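Local coordinates for protein phosphatase 2C (Toxoplasma gondii, PDB 3D8K), which probably removes phosphate from phosphoserine and phosphothreonine residues of proteins as a manganese- or magnesium-dependent PP2C-family phosphatase, at residues C[32-36]-C[314-318]; C[139-143]-C[188-192]; C[169-173]-C[249-254]; C[200-204]-C[226-230]; C[203-209]-C[245-249]. All blocks are in the same frame, centred on the assembly; numbering follows the deposited sequence.

How the contacts relate
The five contacts tie together a PP2C fold, a sandwich of two antiparallel sheets flanked by helices. Contact 1 joins a strand of each sheet, with its centre about 19 Å from that of contact 3, an edge pairing within one of those sheets. Contact 2 packs on the same face as Ser172 and Asp253 of contact 3, centres about 12 Å apart. Contacts 4 and 5 share Arg203 and Val204 of helix 198-206; their centres are about 7 Å apart, and both touch a sulfate probably taken from the crystallisation liquor. Ser249 belongs to contacts 3 and 5. Contact 1 lies beside Asp55, near where PP2C relatives bind their metals.

Contact 1. Residues C[32-36]-C[314-318]; sequences SDDVV and KNIST
Asn315 and Ser317 each use a side-chain oxygen to hold the turn that leads into strand 35-41. The amide oxygen Asn315 OD1 accepts the backbone N-H of Asp33 at 2.9 Å from N; the donor lies in the carbonyl plane, with a C=O...N angle of 153°. Next along, Ser317 OG donates to Asp34 OD1 across 2.8 Å, reaching that oxygen from above the carboxylate plane. The two polar groups also lie flat on one another: the Asp34 carboxylate and the Asn315 amide are within 10° of parallel and stacked, with Asp34 OD1 3.8 Å from Asn315 CG. Asn315 suits its place because one flat group can accept with its oxygen, donate with its nitrogen and offer a face. Its CG sits between the backbone N and the carbonyl carbon (chi1 39°), which turns the amide toward the opposite segment.

Further out, Asn315 ND2 makes a weak hydrogen bond to Asp55 OD1, while Ser317 N is bonded to Thr269 OG1. Thr355 of strand 349-356 packs against both Asp34 and Ser317. Strands 35-41 and 316-322 belong to different sheets of the PP2C sandwich, so the contact bridges the two. The chemistry implies a buried polar seam, in which a short serine and a flat asparagine hold the Asp34 carboxylate in place, while the asparagine's nitrogen turns to Asp55.

Contact 2. Residues C[139-143]-C[188-192]; sequences VAEAL and HLSTP
Val139 of the short helix 139-142 and Leu143 just after it, about one turn on, press onto the chain as it leaves strand 185-188, the outermost strand of one sheet in the PP2C sandwich. No hydrogen bond crosses; the contact is made by apolar groups and by methyls lying on peptide atoms.

Methyl against backbone is the work of Val139. Its two branches straddle successive peptides: CG1 lies against the carbonyl of His188, and CG2 is 3.5 Å from Leu189 O. With CG1 anti to the backbone N (chi1 -159°), both methyls of this beta-branched residue face the loop at once. The same CG1 is also 3.6 Å from His188 CB.

Contact between side chains falls mostly to Leu143, whose two methyls part company. CD1 goes to His188, crossing that side chain at about a right angle and meeting CB, CG and CD2, while CD2 goes to Thr191. The forked leucine thus touches two residues three apart in the chain. Its backbone N closes the helix by bonding to Val139 O at 2.8 Å.

The carbonyl under Val139 CG2 has a polar partner too: Leu189 O accepts from Thr255 OG1 of strand 253-259, whose Phe257 also packs on Val139 and Leu189. Leu143 and Thr191 run alongside one another with their ends pointing opposite ways, and Leu143 CD2 comes to 3.7 Å from Thr191 CG2.

Contact 3. Residues C[169-173]-C[249-254]; sequences HVASL and SAVPDV
Ser172 and Asp253 are joined three times over, twice through their backbones and once, weakly, through their side chains. They form an antiparallel hydrogen-bonded pair where strand 253-259 closes the edge of a sheet in the PP2C beta-sandwich, beside strand 165-173. Ser172 N donates to Asp253 O at 2.9 Å, and Asp253 N returns a bond of 2.8 Å to Ser172 O, almost straight at 167°. Above this ring Ser172 OG reaches Asp253 OD2, a weak bond of 3.1 Å; both side chains are short enough to meet without leaving their own strand positions. Asp253 carries its CG anti to the backbone N (chi1 156°), which lets OD2 lean toward Ser172 OG. Ser190, in the loop after strand 185-188, packs on this same face.

Ala171 and Val254, the next pair, are non-hydrogen-bonded and point to the other face, where Ile85 and Phe89 of helix 82-97 cover Ala171. The small alanine lets the helix come close to the sheet. Beside this pair a CA-H...O contact, Val254 CA lying 3.2 Å from Val170 O, supplements the backbone bonding of Val170 with Thr255.

Before strand 253-259 begins, the chain bends in an ST turn, Ser249 OG accepting from Val251 N at 3.0 Å. Leu173 covers this bend: its CB packs on Pro252 CB, its CD2 lies by Ala250, and its CD1 stops 3.5 Å from Val251 O.

Contact 4. Residues C[200-204]-C[226-230]; sequences ERHRV and MTRAF. With SO4 (sulfate ion), chain G.
A salt-bridge network of Glu200, Arg203 and Arg228 joins helix 198-206 to the loop that precedes strand 253-259 of the PP2C fold. The loop's Thr-Arg-Ala-Phe run resembles the Ser-Arg-Ala-x-Gly-Asp motif of the family, and helix and loop both lie in the part of the chain between strands 185-188 and 253-259.

Glu200 is the hub. Its chain bends at chi2 (-59°), folding the carboxylate back toward its own helix as well as to the loop. OE1 takes two bonds: Thr227 OG1 donates to it, and Arg203 NH2, one turn along the helix, reaches its syn side at 2.7 Å. The other oxygen, OE2, stands over one face of the Arg228 guanidinium, 3.3 Å from NE, with the two planes 79° apart. No N-H points at OE2, so this pairing is one of charges alone. Two arginines thus share one buried carboxylate, which probably favours its ionised form.

Arg203 NH2 makes a further hydrogen bond of 3.0 Å to Thr227 O, meeting it from above the carbonyl plane. Threonine suits position 227 because its hydroxyl serves Glu200 while its methyl turns to Val204. His193 packs against both Glu200 and Thr227. On another side of the helix Arg201 NH1 bonds to His198 ND1; its very short approach to the sulfate is doubtful, since the ion clashes with Arg201 in the model. Val204 CG2 lies 4.1 Å from Thr227 CG2.

Contact 5. Residues C[203-209]-C[245-249]; sequences RVQAAGG and QDLVS. With SO4 (sulfate ion), chain G.
Val204 and Leu247 bring the two backbones closest, their CA atoms 5.3 Å apart, and Ala207 then meets Gln245 at 6.2 Å between CA atoms; the segments therefore pass in opposite senses. Past the helix, Gly208 turns the chain with a positive phi of 106°, conformational territory in which glycine is at ease. A weak bond from Gly209 N to Val204 O closes the turn.

Leu247 fills the angle between the helix and its exit. Its CG stands anti to the carbonyl carbon (chi1 -61°), and from there the methyls fork: CD2 lies 3.6 Å from Ala207 CB and also against Gly209 N, while CD1 rests 3.5 Å from Gly209 CA. The small alanine and the bare glycine backbone suit the bulk of the leucine. Leu220 of strand 217-220 packs on Leu247 and on Val204. The Ala-Gly-Gly sequence ending this helix is familiar from PP2C phosphatases, and here it takes the chain on toward strand 211-214.

At the other end of the contact, Arg203, whose NH2 is salt-bridged to Glu200, spends NH1 on Leu247 O. That bond is 2.8 Å long and nearly straight at 175°; the oxygen lies in the guanidinium plane, though NH1 sits above the plane of the carbonyl. Ser249 CB covers the centre of one face of the guanidinium, and its OG is bonded to Val251 N. The aliphatic part of Gln245 also lies against the helix end, CG 3.8 Å from Ala207 CB. Gln205 NE2, on the outer side, makes a weak hydrogen bond of 3.3 Å to sulfate O1.

Contact 1. Residues C[32-36]-C[314-318]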
# COMPACT_ATOMS: atom_id res chain seq x y z
N SER C 32 4.46 34.61 -23.58
CA SER C 32 4.70 33.28 -23.01
C SER C 32 4.86 33.40 -21.50
O SER C 32 5.70 32.73 -20.90
CB SER C 32 5.96 32.67 -23.60
OG SER C 32 7.10 33.48 -23.33
N ASP C 33 4.04 34.26 -20.90
CA ASP C 33 4.09 34.54 -19.47
C ASP C 33 3.25 33.65 -18.56
O ASP C 33 3.52 33.57 -17.36
CB ASP C 33 3.67 36.00 -19.20
CG ASP C 33 4.63 37.01 -19.81
OD1 ASP C 33 4.28 38.22 -19.80
OD2 ASP C 33 5.71 36.61 -20.30
N ASP C 34 2.25 32.97 -19.11
CA ASP C 34 1.39 32.15 -18.27
C ASP C 34 1.75 30.68 -18.12
O ASP C 34 2.36 30.08 -19.00
CB ASP C 34 -0.07 32.28 -18.72
CG ASP C 34 -0.25 32.05 -20.21
OD1 ASP C 34 -1.30 32.46 -20.75
OD2 ASP C 34 0.66 31.45 -20.83
N VAL C 35 1.36 30.11 -16.99
CA VAL C 35 1.62 28.72 -16.68
C VAL C 35 0.32 28.12 -16.17
O VAL C 35 -0.48 28.81 -15.53
CB VAL C 35 2.69 28.61 -15.58
CG1 VAL C 35 3.20 27.18 -15.48
CG2 VAL C 35 3.83 29.58 -15.87
N VAL C 36 0.09 26.85 -16.45
CA VAL C 36 -1.14 26.22 -15.99
C VAL C 36 -0.95 24.88 -15.34
O VAL C 36 -0.20 24.04 -15.83
CB VAL C 36 -2.18 26.08 -17.14
CG1 VAL C 36 -1.60 26.67 -18.41
CG2 VAL C 36 -2.60 24.63 -17.30
N LYS C 314 -2.17 39.70 -26.12
CA LYS C 314 -1.38 39.14 -25.03
C LYS C 314 -1.18 37.66 -25.39
O LYS C 314 -1.31 37.28 -26.56
CB LYS C 314 -2.18 39.27 -23.74
CG LYS C 314 -1.38 39.32 -22.45
CD LYS C 314 -2.27 39.84 -21.31
CE LYS C 314 -1.54 39.89 -19.98
NZ LYS C 314 -2.41 40.48 -18.91
N ASN C 315 -0.83 36.84 -24.41
CA ASN C 315 -0.66 35.41 -24.66
C ASN C 315 -2.01 34.70 -24.42
O ASN C 315 -2.94 35.30 -23.86
CB ASN C 315 0.45 34.84 -23.76
CG ASN C 315 0.42 35.44 -22.36
OD1 ASN C 315 1.40 35.32 -21.61
ND2 ASN C 315 -0.69 36.06 -21.99
N ILE C 316 -2.13 33.45 -24.85
CA ILE C 316 -3.39 32.73 -24.71
C ILE C 316 -3.28 31.32 -24.10
O ILE C 316 -2.47 30.50 -24.53
CB ILE C 316 -4.09 32.61 -26.10
CG1 ILE C 316 -4.29 34.00 -26.70
CG2 ILE C 316 -5.42 31.88 -25.98
CD1 ILE C 316 -4.76 33.97 -28.14
N SER C 317 -4.10 31.05 -23.10
CA SER C 317 -4.10 29.74 -22.47
C SER C 317 -5.51 29.32 -22.11
O SER C 317 -6.30 30.11 -21.60
CB SER C 317 -3.21 29.75 -21.23
OG SER C 317 -1.87 29.90 -21.62
N THR C 318 -5.81 28.05 -22.37
CA THR C 318 -7.14 27.54 -22.11
C THR C 318 -7.15 26.23 -21.34
O THR C 318 -6.17 25.47 -21.34
CB THR C 318 -7.91 27.35 -23.43
OG1 THR C 318 -7.28 26.33 -24.22
CG2 THR C 318 -7.90 28.65 -24.23

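Contact 2. Residues C[139-143]-C[188-192]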
# COMPACT_ATOMS: atom_id res chain seq x y z
N VAL C 139 -21.16 36.68 -8.28
CA VAL C 139 -21.18 36.49 -9.73
C VAL C 139 -22.36 36.90 -10.60
O VAL C 139 -22.29 37.94 -11.27
CB VAL C 139 -20.80 35.04 -10.06
CG1 VAL C 139 -20.31 34.94 -11.49
CG2 VAL C 139 -19.71 34.55 -9.10
N ALA C 140 -23.42 36.11 -10.64
CA ALA C 140 -24.55 36.45 -11.50
C ALA C 140 -25.01 37.92 -11.43
O ALA C 140 -24.99 38.63 -12.45
CB ALA C 140 -25.71 35.52 -11.24
N GLU C 141 -25.45 38.36 -10.25
CA GLU C 141 -25.95 39.72 -10.08
C GLU C 141 -24.83 40.74 -10.29
O GLU C 141 -25.05 41.79 -10.91
CB GLU C 141 -26.56 39.89 -8.68
CG GLU C 141 -27.31 41.21 -8.50
CD GLU C 141 -27.69 41.50 -7.06
OE1 GLU C 141 -28.31 42.56 -6.81
OE2 GLU C 141 -27.37 40.68 -6.18
N ALA C 142 -23.65 40.43 -9.77
CA ALA C 142 -22.51 41.32 -9.88
C ALA C 142 -22.12 41.56 -11.34
O ALA C 142 -21.52 42.58 -11.66
CB ALA C 142 -21.33 40.77 -9.10
N LEU C 143 -22.47 40.61 -12.21
CA LEU C 143 -22.18 40.75 -13.62
C LEU C 143 -23.39 41.39 -14.27
O LEU C 143 -23.51 41.45 -15.50
CB LEU C 143 -21.89 39.37 -14.23
CG LEU C 143 -20.54 38.76 -13.84
CD1 LEU C 143 -20.38 37.40 -14.49
CD2 LEU C 143 -19.42 39.68 -14.29
N HIS C 188 -20.94 32.24 -15.46
CA HIS C 188 -19.68 32.70 -14.88
C HIS C 188 -19.51 32.28 -13.43
O HIS C 188 -20.47 32.17 -12.67
CB HIS C 188 -19.57 34.22 -14.98
CG HIS C 188 -19.50 34.73 -16.38
ND1 HIS C 188 -18.38 34.56 -17.18
CD2 HIS C 188 -20.41 35.36 -17.16
CE1 HIS C 188 -18.62 35.05 -18.38
NE2 HIS C 188 -19.85 35.54 -18.40
N LEU C 189 -18.26 32.03 -13.05
CA LEU C 189 -17.94 31.62 -11.70
C LEU C 189 -17.10 32.67 -11.01
O LEU C 189 -16.85 32.59 -9.80
CB LEU C 189 -17.19 30.29 -11.74
CG LEU C 189 -18.07 29.03 -11.78
CD1 LEU C 189 -19.41 29.31 -12.46
CD2 LEU C 189 -17.30 27.92 -12.48
N SER C 190 -16.68 33.68 -11.77
CA SER C 190 -15.86 34.74 -11.21
C SER C 190 -16.05 36.08 -11.89
O SER C 190 -16.54 36.17 -13.01
CB SER C 190 -14.38 34.34 -11.29
OG SER C 190 -13.97 34.16 -12.63
N THR C 191 -15.65 37.13 -11.19
CA THR C 191 -15.76 38.49 -11.71
C THR C 191 -14.33 39.00 -11.91
O THR C 191 -13.53 39.00 -10.96
CB THR C 191 -16.48 39.40 -10.71
OG1 THR C 191 -17.40 38.62 -9.95
CG2 THR C 191 -17.25 40.49 -11.44
N PRO C 192 -13.98 39.43 -13.13
CA PRO C 192 -12.61 39.92 -13.35
C PRO C 192 -12.28 41.18 -12.54
O PRO C 192 -13.14 42.04 -12.29
CB PRO C 192 -12.57 40.14 -14.86
CG PRO C 192 -13.99 40.52 -15.19
CD PRO C 192 -14.80 39.57 -14.34

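Contact 3. Residues C[169-173]-C[249-254]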
# COMPACT_ATOMS: atom_id res chain seq x y z
N HIS C 169 -15.11 25.10 -6.27
CA HIS C 169 -14.61 26.25 -5.53
C HIS C 169 -13.70 27.01 -6.47
O HIS C 169 -12.76 26.45 -7.04
CB HIS C 169 -13.80 25.84 -4.31
CG HIS C 169 -14.62 25.51 -3.12
ND1 HIS C 169 -15.26 24.29 -2.97
CD2 HIS C 169 -14.91 26.23 -2.01
CE1 HIS C 169 -15.91 24.28 -1.82
NE2 HIS C 169 -15.72 25.44 -1.22
N VAL C 170 -13.98 28.29 -6.66
CA VAL C 170 -13.11 29.05 -7.51
C VAL C 170 -12.46 30.14 -6.70
O VAL C 170 -13.13 30.92 -6.04
CB VAL C 170 -13.87 29.67 -8.68
CG1 VAL C 170 -12.90 30.48 -9.54
CG2 VAL C 170 -14.54 28.58 -9.50
N ALA C 171 -11.14 30.18 -6.75
CA ALA C 171 -10.36 31.20 -6.06
C ALA C 171 -9.80 32.08 -7.16
O ALA C 171 -8.74 31.77 -7.69
CB ALA C 171 -9.23 30.57 -5.27
N SER C 172 -10.51 33.15 -7.50
CA SER C 172 -10.05 34.05 -8.56
C SER C 172 -9.36 35.30 -8.02
O SER C 172 -9.81 35.91 -7.05
CB SER C 172 -11.22 34.47 -9.47
OG SER C 172 -11.93 35.58 -8.93
N LEU C 173 -8.28 35.69 -8.69
CA LEU C 173 -7.50 36.86 -8.32
C LEU C 173 -6.85 37.39 -9.58
O LEU C 173 -5.74 36.98 -9.93
CB LEU C 173 -6.41 36.47 -7.32
CG LEU C 173 -5.56 37.61 -6.76
CD1 LEU C 173 -6.38 38.42 -5.75
CD2 LEU C 173 -4.34 37.05 -6.10
N SER C 249 -4.69 44.25 -4.24
CA SER C 249 -4.94 43.17 -3.29
C SER C 249 -4.48 41.80 -3.80
O SER C 249 -4.36 41.56 -5.00
CB SER C 249 -6.44 43.13 -2.97
OG SER C 249 -6.73 42.13 -2.01
N ALA C 250 -4.20 40.90 -2.86
CA ALA C 250 -3.82 39.53 -3.19
C ALA C 250 -4.83 38.64 -2.45
O ALA C 250 -4.62 37.44 -2.26
CB ALA C 250 -2.40 39.24 -2.73
N VAL C 251 -5.92 39.26 -2.03
CA VAL C 251 -7.00 38.56 -1.37
C VAL C 251 -7.95 38.15 -2.49
O VAL C 251 -8.61 39.01 -3.11
CB VAL C 251 -7.77 39.46 -0.40
CG1 VAL C 251 -8.73 38.63 0.41
CG2 VAL C 251 -6.80 40.22 0.48
N PRO C 252 -8.03 36.85 -2.78
CA PRO C 252 -8.89 36.33 -3.83
C PRO C 252 -10.37 36.38 -3.56
O PRO C 252 -10.82 36.47 -2.41
CB PRO C 252 -8.41 34.90 -3.98
CG PRO C 252 -8.17 34.53 -2.56
CD PRO C 252 -7.42 35.74 -2.03
N ASP C 253 -11.11 36.35 -4.66
CA ASP C 253 -12.57 36.33 -4.68
C ASP C 253 -12.87 34.84 -4.72
O ASP C 253 -12.57 34.18 -5.71
CB ASP C 253 -13.06 37.04 -5.95
CG ASP C 253 -14.45 36.60 -6.38
OD1 ASP C 253 -15.33 36.50 -5.49
OD2 ASP C 253 -14.66 36.36 -7.60
N VAL C 254 -13.41 34.30 -3.64
CA VAL C 254 -13.72 32.88 -3.57
C VAL C 254 -15.22 32.58 -3.69
O VAL C 254 -16.01 32.99 -2.85
CB VAL C 254 -13.23 32.28 -2.25
CG1 VAL C 254 -13.51 30.78 -2.22
CG2 VAL C 254 -11.74 32.55 -2.07

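Contact 4. Residues C[200-204]-C[226-230]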
# COMPACT_ATOMS: atom_id res chain seq x y z
N GLU C 200 -14.03 47.22 -7.72
CA GLU C 200 -12.57 47.28 -7.73
C GLU C 200 -12.05 48.70 -7.89
O GLU C 200 -11.26 49.19 -7.08
CB GLU C 200 -12.03 46.41 -8.86
CG GLU C 200 -12.16 44.94 -8.55
CD GLU C 200 -11.41 44.58 -7.29
OE1 GLU C 200 -10.18 44.75 -7.27
OE2 GLU C 200 -12.05 44.15 -6.32
N ARG C 201 -12.49 49.35 -8.95
CA ARG C 201 -12.11 50.72 -9.25
C ARG C 201 -12.41 51.56 -8.01
O ARG C 201 -11.67 52.47 -7.66
CB ARG C 201 -12.94 51.20 -10.43
CG ARG C 201 -12.55 52.53 -11.01
CD ARG C 201 -13.78 53.21 -11.63
NE ARG C 201 -14.62 52.31 -12.42
CZ ARG C 201 -15.88 51.99 -12.13
NH1 ARG C 201 -16.46 52.50 -11.05
NH2 ARG C 201 -16.56 51.16 -12.90
N HIS C 202 -13.51 51.24 -7.33
CA HIS C 202 -13.86 52.00 -6.15
C HIS C 202 -12.90 51.74 -5.00
O HIS C 202 -12.36 52.68 -4.42
CB HIS C 202 -15.28 51.68 -5.72
CG HIS C 202 -15.87 52.73 -4.84
ND1 HIS C 202 -15.35 53.03 -3.60
CD2 HIS C 202 -16.87 53.62 -5.06
CE1 HIS C 202 -16.00 54.06 -3.09
NE2 HIS C 202 -16.93 54.44 -3.95
N ARG C 203 -12.68 50.47 -4.66
CA ARG C 203 -11.76 50.11 -3.59
C ARG C 203 -10.44 50.83 -3.77
O ARG C 203 -10.01 51.59 -2.92
CB ARG C 203 -11.50 48.60 -3.58
CG ARG C 203 -10.39 48.18 -2.62
CD ARG C 203 -10.22 46.68 -2.53
NE ARG C 203 -9.81 46.11 -3.81
CZ ARG C 203 -8.62 46.32 -4.37
NH1 ARG C 203 -7.73 47.07 -3.75
NH2 ARG C 203 -8.33 45.78 -5.54
N VAL C 204 -9.79 50.56 -4.90
CA VAL C 204 -8.50 51.15 -5.22
C VAL C 204 -8.48 52.67 -5.09
O VAL C 204 -7.65 53.22 -4.36
CB VAL C 204 -8.06 50.80 -6.66
CG1 VAL C 204 -6.77 51.50 -6.99
CG2 VAL C 204 -7.90 49.29 -6.81
N MSE C 226 -4.31 45.02 -13.86
CA MSE C 226 -5.46 44.57 -13.08
C MSE C 226 -5.48 45.15 -11.66
O MSE C 226 -4.55 45.83 -11.25
CB MSE C 226 -5.48 43.05 -13.05
CG MSE C 226 -4.18 42.47 -12.60
SE MSE C 226 -4.04 40.55 -12.99
CE MSE C 226 -3.58 40.80 -14.89
N THR C 227 -6.55 44.88 -10.90
CA THR C 227 -6.64 45.43 -9.55
C THR C 227 -6.27 44.41 -8.48
O THR C 227 -6.14 44.73 -7.29
CB THR C 227 -8.05 45.99 -9.30
OG1 THR C 227 -9.01 44.95 -9.47
CG2 THR C 227 -8.38 47.11 -10.29
N ARG C 228 -6.08 43.17 -8.90
CA ARG C 228 -5.71 42.10 -7.98
C ARG C 228 -4.68 41.19 -8.61
O ARG C 228 -4.82 40.78 -9.77
CB ARG C 228 -6.94 41.32 -7.55
CG ARG C 228 -7.83 42.14 -6.63
CD ARG C 228 -8.98 41.32 -6.11
NE ARG C 228 -9.76 42.04 -5.12
CZ ARG C 228 -10.84 41.54 -4.51
NH1 ARG C 228 -11.26 40.32 -4.81
NH2 ARG C 228 -11.48 42.25 -3.60
N ALA C 229 -3.63 40.89 -7.85
CA ALA C 229 -2.56 40.05 -8.36
C ALA C 229 -1.58 39.64 -7.27
O ALA C 229 -1.70 40.07 -6.13
CB ALA C 229 -1.84 40.78 -9.49
N PHE C 230 -0.60 38.80 -7.64
CA PHE C 230 0.42 38.32 -6.71
C PHE C 230 1.70 39.16 -6.62
O PHE C 230 2.24 39.32 -5.52
CB PHE C 230 0.81 36.87 -7.03
CG PHE C 230 -0.02 35.86 -6.30
CD1 PHE C 230 -0.90 35.02 -7.00
CD2 PHE C 230 0.07 35.72 -4.92
CE1 PHE C 230 -1.65 34.08 -6.35
CE2 PHE C 230 -0.69 34.76 -4.25
CZ PHE C 230 -1.55 33.94 -4.97
S SO4 G . -15.70 55.91 -10.59
O1 SO4 G . -14.97 56.84 -9.71
O2 SO4 G . -17.04 56.46 -10.86
O3 SO4 G . -14.97 55.76 -11.85
O4 SO4 G . -15.82 54.61 -9.91

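Contact 5. Residues C[203-209]-C[245-249]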
# COMPACT_ATOMS: atom_id res chain seq x y z
N ARG C 203 -12.68 50.47 -4.66
CA ARG C 203 -11.76 50.11 -3.59
C ARG C 203 -10.44 50.83 -3.77
O ARG C 203 -10.01 51.59 -2.92
CB ARG C 203 -11.50 48.60 -3.58
CG ARG C 203 -10.39 48.18 -2.62
CD ARG C 203 -10.22 46.68 -2.53
NE ARG C 203 -9.81 46.11 -3.81
CZ ARG C 203 -8.62 46.32 -4.37
NH1 ARG C 203 -7.73 47.07 -3.75
NH2 ARG C 203 -8.33 45.78 -5.54
N VAL C 204 -9.79 50.56 -4.90
CA VAL C 204 -8.50 51.15 -5.22
C VAL C 204 -8.48 52.67 -5.09
O VAL C 204 -7.65 53.22 -4.36
CB VAL C 204 -8.06 50.80 -6.66
CG1 VAL C 204 -6.77 51.50 -6.99
CG2 VAL C 204 -7.90 49.29 -6.81
N GLN C 205 -9.39 53.34 -5.78
CA GLN C 205 -9.42 54.80 -5.76
C GLN C 205 -9.70 55.42 -4.40
O GLN C 205 -9.31 56.56 -4.13
CB GLN C 205 -10.39 55.32 -6.83
CG GLN C 205 -9.72 55.34 -8.22
CD GLN C 205 -10.63 55.75 -9.36
OE1 GLN C 205 -10.16 56.09 -10.44
NE2 GLN C 205 -11.93 55.70 -9.13
N ALA C 206 -10.36 54.67 -3.54
CA ALA C 206 -10.67 55.17 -2.21
C ALA C 206 -9.46 54.89 -1.33
O ALA C 206 -9.33 55.46 -0.25
CB ALA C 206 -11.90 54.48 -1.66
N ALA C 207 -8.58 54.02 -1.81
CA ALA C 207 -7.40 53.67 -1.04
C ALA C 207 -6.24 54.62 -1.34
O ALA C 207 -5.19 54.56 -0.69
CB ALA C 207 -7.00 52.23 -1.33
N GLY C 208 -6.44 55.49 -2.32
CA GLY C 208 -5.41 56.45 -2.69
C GLY C 208 -4.68 56.16 -3.99
O GLY C 208 -4.06 57.05 -4.55
N GLY C 209 -4.74 54.93 -4.46
CA GLY C 209 -4.05 54.60 -5.70
C GLY C 209 -4.71 55.26 -6.89
O GLY C 209 -5.91 55.51 -6.87
N GLN C 245 -2.91 50.31 3.05
CA GLN C 245 -4.02 49.68 2.36
C GLN C 245 -3.43 49.09 1.10
O GLN C 245 -2.71 49.78 0.38
CB GLN C 245 -5.05 50.73 1.96
CG GLN C 245 -6.45 50.21 1.90
CD GLN C 245 -7.19 50.49 3.18
OE1 GLN C 245 -7.54 49.58 3.93
NE2 GLN C 245 -7.42 51.78 3.45
N ASP C 246 -3.71 47.82 0.83
CA ASP C 246 -3.19 47.20 -0.38
C ASP C 246 -3.93 47.78 -1.57
O ASP C 246 -5.13 47.60 -1.70
CB ASP C 246 -3.40 45.69 -0.36
CG ASP C 246 -2.36 44.96 0.48
OD1 ASP C 246 -2.46 43.73 0.63
OD2 ASP C 246 -1.43 45.64 0.97
N LEU C 247 -3.23 48.51 -2.44
CA LEU C 247 -3.89 49.05 -3.61
C LEU C 247 -4.17 47.84 -4.50
O LEU C 247 -5.28 47.64 -4.96
CB LEU C 247 -3.00 50.07 -4.32
CG LEU C 247 -2.60 51.31 -3.49
CD1 LEU C 247 -1.77 52.25 -4.34
CD2 LEU C 247 -3.84 52.03 -2.97
N VAL C 248 -3.15 47.02 -4.72
CA VAL C 248 -3.32 45.80 -5.50
C VAL C 248 -3.46 44.65 -4.51
O VAL C 248 -2.47 44.14 -3.99
CB VAL C 248 -2.10 45.51 -6.40
CG1 VAL C 248 -2.22 44.10 -6.98
CG2 VAL C 248 -2.01 46.54 -7.52
N SER C 249 -4.69 44.25 -4.24
CA SER C 249 -4.94 43.17 -3.29
C SER C 249 -4.48 41.80 -3.80
O SER C 249 -4.36 41.56 -5.00
CB SER C 249 -6.44 43.13 -2.97
OG SER C 249 -6.73 42.13 -2.01
S SO4 G . -15.70 55.91 -10.59
O1 SO4 G . -14.97 56.84 -9.71
O2 SO4 G . -17.04 56.46 -10.86
O3 SO4 G . -14.97 55.76 -11.85
O4 SO4 G . -15.82 54.61 -9.91